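PDB 2PBF: protein-L-isoaspartate O-methyltransferase beta-aspartate methyltransferase from Plasmodium falciparum, which probably repairs damaged proteins by transferring a methyl group from S-adenosylmethionine to the carboxylate of L-isoaspartyl residues. Local coordinates for residues I75-P80 and F163-V168; K41-I46 and T51-S56. All coordinates share one frame; numbering follows the deposited sequence.

How the interactions relate
Both interactions illustrate one principle: a loop can be fastened to a strand by van der Waals packing, with no hydrogen bond between loop and strand, while the strand spends its backbone hydrogen bonds on its own sheet. In interaction 1 the strand belongs to the central mixed sheet of the methyltransferase fold; in interaction 2 it is half of a small two-stranded antiparallel sheet. The contacts lie on opposite sides of the chain's centre, with their own centres 25 Å apart and nearest atoms about 12 Å apart. Interaction 2 is nearer the bound S-adenosyl-L-homocysteine, with the side chain of Ile55 about 5 Å from it, against about 12 Å for that of Leu78 in interaction 1.

Interaction 1. Residues I75-P80 and F163-V168; sequences INVLKP and FDAIHV
Asp164, which meets Val77 across this contact, holds out a carboxylate oxygen, OD2, that takes a hydrogen bond from the backbone N of Arg83 and a weak one from Ser82 OG. The setting is the Rossmann-like sheet of a class I methyltransferase: residues 75-80 lie in the loop that leads from helix 64-74 into strand 83-87, and residues 163-168 form the parallel neighbour of that strand. Asp164 therefore ties the start of strand 83-87 to the corner where its sheet neighbour, 163-168, begins, and its own backbone O adds a contact with the loop, lying 3.5 Å from Val77 CB.

The apolar part centres on Ala165 CB, which receives a methyl group from each of two consecutive loop residues. Val77 CG2 approaches to 3.5 Å from Ala165 CB; with CG1 anti to the carbonyl carbon (chi1 of Val77 -62°), CG2 is left between the backbone N and the carbonyl carbon, where it also comes close to Asp164 O. Leu78 starts out pointing away from the strand, yet its branch folds back until Leu78 CD2 is 3.8 Å from Ala165 CB. Beyond this contact Leu78 also touches Ala84 and, on helix 93-101, Met98, so it fills the angle between sheet and helix.

No hydrogen bond joins the two segments. The backbone of Ala165 pairs with Arg83 and Ile85 of the parallel strand 83-87. The loop has bonds of its own, and Lys101 holds it from helix 93-101 through Ile75 O and Leu78 O. Leu78 is the centre of an inverse gamma turn, in which Lys79 N gives a weak bond of 2.8 Å to Val77 O. The Lys79 side chain runs back toward Asn76, and its NZ donates to Asn76 O over 3.1 Å, meeting the carbonyl at a C=O...N angle of 118° and tilted 20° from its plane.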
loop_
_atom_site.group_PDB
_atom_site.type_symbol
_atom_site.label_atom_id
_atom_site.label_comp_id
_atom_site.label_asym_id
_atom_site.label_seq_id
_atom_site.Cartn_x
_atom_site.Cartn_y
_atom_site.Cartn_z
ATOM N N ILE A 75 -7.556 0.510 7.833
ATOM C CA ILE A 75 -8.295 1.762 7.904
ATOM C C ILE A 75 -8.145 2.517 9.229
ATOM O O ILE A 75 -8.055 3.749 9.240
ATOM C CB ILE A 75 -9.793 1.605 7.457
ATOM C CG1 ILE A 75 -10.311 2.902 6.826
ATOM C CG2 ILE A 75 -10.704 1.138 8.601
ATOM C CD1 ILE A 75 -9.500 3.348 5.621
ATOM N N ASN A 76 -8.083 1.779 10.333
ATOM C CA ASN A 76 -8.041 2.391 11.662
ATOM C C ASN A 76 -6.631 2.712 12.155
ATOM O O ASN A 76 -6.491 3.418 13.144
ATOM C CB ASN A 76 -8.764 1.531 12.713
ATOM C CG ASN A 76 -10.225 1.354 12.427
ATOM O OD1 ASN A 76 -10.749 0.229 12.488
ATOM N ND2 ASN A 76 -10.911 2.450 12.105
ATOM N N VAL A 77 -5.601 2.187 11.492
ATOM C CA VAL A 77 -4.220 2.531 11.832
ATOM C C VAL A 77 -3.680 3.601 10.878
ATOM O O VAL A 77 -2.676 4.268 11.161
ATOM C CB VAL A 77 -3.291 1.292 11.904
ATOM C CG1 VAL A 77 -3.770 0.342 13.006
ATOM C CG2 VAL A 77 -3.205 0.554 10.532
ATOM N N LEU A 78 -4.372 3.785 9.750
ATOM C CA LEU A 78 -4.049 4.890 8.854
ATOM C C LEU A 78 -4.665 6.158 9.435
ATOM O O LEU A 78 -5.656 6.676 8.918
ATOM C CB LEU A 78 -4.548 4.617 7.429
ATOM C CG LEU A 78 -3.888 3.437 6.707
ATOM C CD1 LEU A 78 -4.685 3.069 5.434
ATOM C CD2 LEU A 78 -2.431 3.743 6.394
ATOM N N LYS A 79 -4.078 6.648 10.522
ATOM C CA LYS A 79 -4.631 7.827 11.213
ATOM C C LYS A 79 -3.764 9.071 11.035
ATOM O O LYS A 79 -2.545 8.982 11.005
ATOM C CB LYS A 79 -4.829 7.541 12.701
ATOM C CG LYS A 79 -5.919 6.491 13.010
ATOM C CD LYS A 79 -7.333 7.088 12.845
ATOM C CE LYS A 79 -8.422 6.046 12.640
ATOM N NZ LYS A 79 -8.809 5.295 13.890
ATOM N N PRO A 80 -4.388 10.242 10.925
ATOM C CA PRO A 80 -3.502 11.415 10.870
ATOM C C PRO A 80 -2.622 11.445 12.130
ATOM O O PRO A 80 -3.094 11.167 13.222
ATOM C CB PRO A 80 -4.463 12.596 10.859
ATOM C CG PRO A 80 -5.784 12.020 10.415
ATOM C CD PRO A 80 -5.814 10.596 10.853
ATOM N N PHE A 163 6.396 2.088 12.473
ATOM C CA PHE A 163 5.241 2.376 11.633
ATOM C C PHE A 163 3.948 1.803 12.180
ATOM O O PHE A 163 3.864 0.643 12.552
ATOM C CB PHE A 163 5.486 1.903 10.190
ATOM C CG PHE A 163 6.517 2.719 9.469
ATOM C CD1 PHE A 163 6.149 3.861 8.748
ATOM C CD2 PHE A 163 7.860 2.379 9.539
ATOM C CE1 PHE A 163 7.108 4.624 8.101
ATOM C CE2 PHE A 163 8.833 3.133 8.896
ATOM C CZ PHE A 163 8.462 4.262 8.171
ATOM N N ASP A 164 2.932 2.640 12.220
ATOM C CA ASP A 164 1.629 2.227 12.692
ATOM C C ASP A 164 0.923 1.344 11.659
ATOM O O ASP A 164 0.073 0.519 12.015
ATOM C CB ASP A 164 0.812 3.457 13.026
ATOM C CG ASP A 164 1.565 4.406 13.952
ATOM O OD1 ASP A 164 1.697 4.073 15.159
ATOM O OD2 ASP A 164 2.043 5.467 13.476
ATOM N N ALA A 165 1.294 1.503 10.392
ATOM C CA ALA A 165 0.693 0.734 9.299
ATOM C C ALA A 165 1.741 0.351 8.280
ATOM O O ALA A 165 2.490 1.213 7.787
ATOM C CB ALA A 165 -0.415 1.520 8.647
ATOM N N ILE A 166 1.818 -0.955 7.993
ATOM C CA ILE A 166 2.726 -1.470 6.974
ATOM C C ILE A 166 1.944 -2.268 5.950
ATOM O O ILE A 166 1.311 -3.258 6.271
ATOM C CB ILE A 166 3.886 -2.358 7.557
ATOM C CG1 ILE A 166 4.566 -1.645 8.745
ATOM C CG2 ILE A 166 4.878 -2.739 6.413
ATOM C CD1 ILE A 166 5.828 -2.326 9.291
ATOM N N HIS A 167 1.975 -1.824 4.714
ATOM C CA HIS A 167 1.305 -2.553 3.673
ATOM C C HIS A 167 2.366 -3.113 2.764
ATOM O O HIS A 167 3.309 -2.426 2.382
ATOM C CB HIS A 167 0.346 -1.663 2.906
ATOM C CG HIS A 167 -0.237 -2.334 1.711
ATOM N ND1 HIS A 167 0.310 -2.209 0.453
ATOM C CD2 HIS A 167 -1.283 -3.183 1.588
ATOM C CE1 HIS A 167 -0.381 -2.943 -0.397
ATOM N NE2 HIS A 167 -1.358 -3.534 0.266
ATOM N N VAL A 168 2.233 -4.387 2.437
ATOM C CA VAL A 168 3.183 -4.985 1.549
ATOM C C VAL A 168 2.385 -5.519 0.364
ATOM O O VAL A 168 1.534 -6.378 0.535
ATOM C CB VAL A 168 3.962 -6.110 2.260
ATOM C CG1 VAL A 168 5.139 -6.512 1.445
ATOM C CG2 VAL A 168 4.395 -5.668 3.686
#

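Interaction 2. Residues K41-I46 and T51-S56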
loop_
_atom_site.group_PDB
_atom_site.type_symbol
_atom_site.label_atom_id
_atom_site.label_comp_id
_atom_site.label_asym_id
_atom_site.label_seq_id
_atom_site.Cartn_x
_atom_site.Cartn_y
_atom_site.Cartn_z
ATOM N N LYS A 41 -5.800 7.909 -13.070
ATOM C CA LYS A 41 -4.592 8.739 -12.970
ATOM C C LYS A 41 -3.358 7.883 -12.626
ATOM O O LYS A 41 -2.227 8.376 -12.610
ATOM C CB LYS A 41 -4.799 9.861 -11.937
ATOM C CG LYS A 41 -6.032 10.708 -12.198
ATOM C CD LYS A 41 -5.701 11.919 -13.053
ATOM C CE LYS A 41 -6.727 13.028 -12.852
ATOM N NZ LYS A 41 -6.171 14.388 -13.162
ATOM N N TYR A 42 -3.600 6.597 -12.366
ATOM C CA TYR A 42 -2.573 5.649 -11.907
ATOM C C TYR A 42 -2.298 4.484 -12.864
ATOM O O TYR A 42 -1.253 3.808 -12.782
ATOM C CB TYR A 42 -2.882 5.180 -10.472
ATOM C CG TYR A 42 -2.666 6.337 -9.541
ATOM C CD1 TYR A 42 -1.429 6.538 -8.921
ATOM C CD2 TYR A 42 -3.662 7.286 -9.355
ATOM C CE1 TYR A 42 -1.211 7.654 -8.099
ATOM C CE2 TYR A 42 -3.458 8.398 -8.557
ATOM C CZ TYR A 42 -2.240 8.573 -7.930
ATOM O OH TYR A 42 -2.072 9.668 -7.132
ATOM N N ILE A 43 -3.239 4.271 -13.765
ATOM C CA ILE A 43 -3.089 3.327 -14.861
ATOM C C ILE A 43 -3.911 3.802 -16.058
ATOM O O ILE A 43 -5.050 4.235 -15.902
ATOM C CB ILE A 43 -3.473 1.874 -14.462
ATOM C CG1 ILE A 43 -3.024 0.882 -15.553
ATOM C CG2 ILE A 43 -4.952 1.742 -14.169
ATOM C CD1 ILE A 43 -1.627 0.388 -15.390
ATOM N N LYS A 44 -3.314 3.726 -17.243
ATOM C CA LYS A 44 -3.986 4.143 -18.480
ATOM C C LYS A 44 -4.952 3.090 -19.065
ATOM O O LYS A 44 -6.079 3.429 -19.425
ATOM C CB LYS A 44 -2.943 4.555 -19.532
ATOM C CG LYS A 44 -2.859 6.066 -19.804
ATOM C CD LYS A 44 -2.118 6.799 -18.682
ATOM C CE LYS A 44 -1.858 8.262 -19.030
ATOM N NZ LYS A 44 -0.399 8.559 -18.909
ATOM N N GLU A 45 -4.518 1.831 -19.163
ATOM C CA GLU A 45 -5.350 0.807 -19.787
ATOM C C GLU A 45 -6.455 0.335 -18.845
ATOM O O GLU A 45 -6.215 0.129 -17.647
ATOM C CB GLU A 45 -4.545 -0.395 -20.291
ATOM C CG GLU A 45 -5.345 -1.213 -21.336
ATOM C CD GLU A 45 -5.009 -2.714 -21.400
ATOM O OE1 GLU A 45 -5.602 -3.407 -22.281
ATOM O OE2 GLU A 45 -4.163 -3.195 -20.600
ATOM N N ILE A 46 -7.656 0.165 -19.413
ATOM C CA ILE A 46 -8.881 -0.235 -18.686
ATOM C C ILE A 46 -8.808 0.113 -17.193
ATOM O O ILE A 46 -8.865 -0.769 -16.329
ATOM C CB ILE A 46 -9.218 -1.729 -18.904
ATOM C CG1 ILE A 46 -7.992 -2.605 -18.564
ATOM C CG2 ILE A 46 -9.739 -1.963 -20.332
ATOM C CD1 ILE A 46 -8.318 -4.043 -18.260
ATOM N N THR A 51 -9.703 -5.763 -11.993
ATOM C CA THR A 51 -8.715 -6.746 -12.388
ATOM C C THR A 51 -7.355 -6.053 -12.258
ATOM O O THR A 51 -7.314 -4.816 -12.279
ATOM C CB THR A 51 -8.940 -7.205 -13.855
ATOM O OG1 THR A 51 -8.034 -8.273 -14.155
ATOM C CG2 THR A 51 -8.699 -6.080 -14.837
ATOM N N PRO A 52 -6.251 -6.824 -12.089
ATOM C CA PRO A 52 -4.938 -6.191 -12.144
ATOM C C PRO A 52 -4.629 -5.780 -13.571
ATOM O O PRO A 52 -5.137 -6.398 -14.504
ATOM C CB PRO A 52 -3.969 -7.319 -11.723
ATOM C CG PRO A 52 -4.797 -8.361 -11.137
ATOM C CD PRO A 52 -6.127 -8.268 -11.825
ATOM N N VAL A 53 -3.814 -4.744 -13.736
ATOM C CA VAL A 53 -3.530 -4.207 -15.058
ATOM C C VAL A 53 -2.022 -4.011 -15.164
ATOM O O VAL A 53 -1.398 -3.316 -14.353
ATOM C CB VAL A 53 -4.336 -2.891 -15.363
ATOM C CG1 VAL A 53 -4.067 -2.390 -16.770
ATOM C CG2 VAL A 53 -5.850 -3.087 -15.169
ATOM N N TYR A 54 -1.435 -4.659 -16.166
ATOM C CA TYR A 54 0.004 -4.648 -16.366
ATOM C C TYR A 54 0.615 -3.261 -16.554
ATOM O O TYR A 54 0.088 -2.449 -17.299
ATOM C CB TYR A 54 0.374 -5.511 -17.563
ATOM C CG TYR A 54 1.864 -5.708 -17.682
ATOM C CD1 TYR A 54 2.557 -6.504 -16.769
ATOM C CD2 TYR A 54 2.577 -5.081 -18.700
ATOM C CE1 TYR A 54 3.950 -6.668 -16.885
ATOM C CE2 TYR A 54 3.939 -5.239 -18.834
ATOM C CZ TYR A 54 4.623 -6.026 -17.918
ATOM O OH TYR A 54 5.967 -6.182 -18.074
ATOM N N ILE A 55 1.738 -3.014 -15.878
ATOM C CA ILE A 55 2.483 -1.773 -16.053
ATOM C C ILE A 55 3.735 -2.016 -16.897
ATOM O O ILE A 55 3.828 -1.544 -18.024
ATOM C CB ILE A 55 2.861 -1.099 -14.695
ATOM C CG1 ILE A 55 1.647 -1.043 -13.760
ATOM C CG2 ILE A 55 3.419 0.301 -14.938
ATOM C CD1 ILE A 55 1.980 -0.778 -12.281
ATOM N N SER A 56 4.669 -2.780 -16.346
ATOM C CA SER A 56 6.015 -2.937 -16.893
ATOM C C SER A 56 6.774 -3.803 -15.902
ATOM O O SER A 56 6.298 -4.019 -14.782
ATOM C CB SER A 56 6.698 -1.573 -17.019
ATOM O OG SER A 56 7.391 -1.272 -15.817
#
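Val53 is the residue on which the loop 41-46 rests, and its side chain is contacted from CB outward. Val53 CB lies 4.0 Å from Ile43 CG1. One branch, CG1, set anti to the backbone N by a chi1 of -177°, is directed at the curve of the loop, where Val53 CG1 meets Ile43 CG1 at 3.6 Å and Glu45 O at 3.4 Å. The other branch, CG2, turns to the far end of the loop and is 4.0 Å from Ile46 CG1.

Around this valine, Ile43 and Ile46 extend the packing in two directions along residues 51-56. Ile43 runs on past Val53, its CD1 passing the backbone O of Tyr54 and ending 3.9 Å from Ile55 CG1. Ile46 crosses Thr51 at about a right angle, with CD1 of Ile46 4.0 Å from CG2 of Thr51. Strand 53-56 pairs with strand 59-61 as a small antiparallel hairpin; Val53 shares backbone bonds with Ile61, and Ile55 and Ser56 form a classic beta bulge opposite Val59. Ile43 and Val53 both touch Ile61 as well, which joins the loop to both strands.

Within the two segments Glu45 OE2 lies beside a methyl, Val53 CG1. With no hydrogen bond between the segments, the contact rests on van der Waals packing, most extensive at Ile43 and Val53 and smaller at the exposed Ile46.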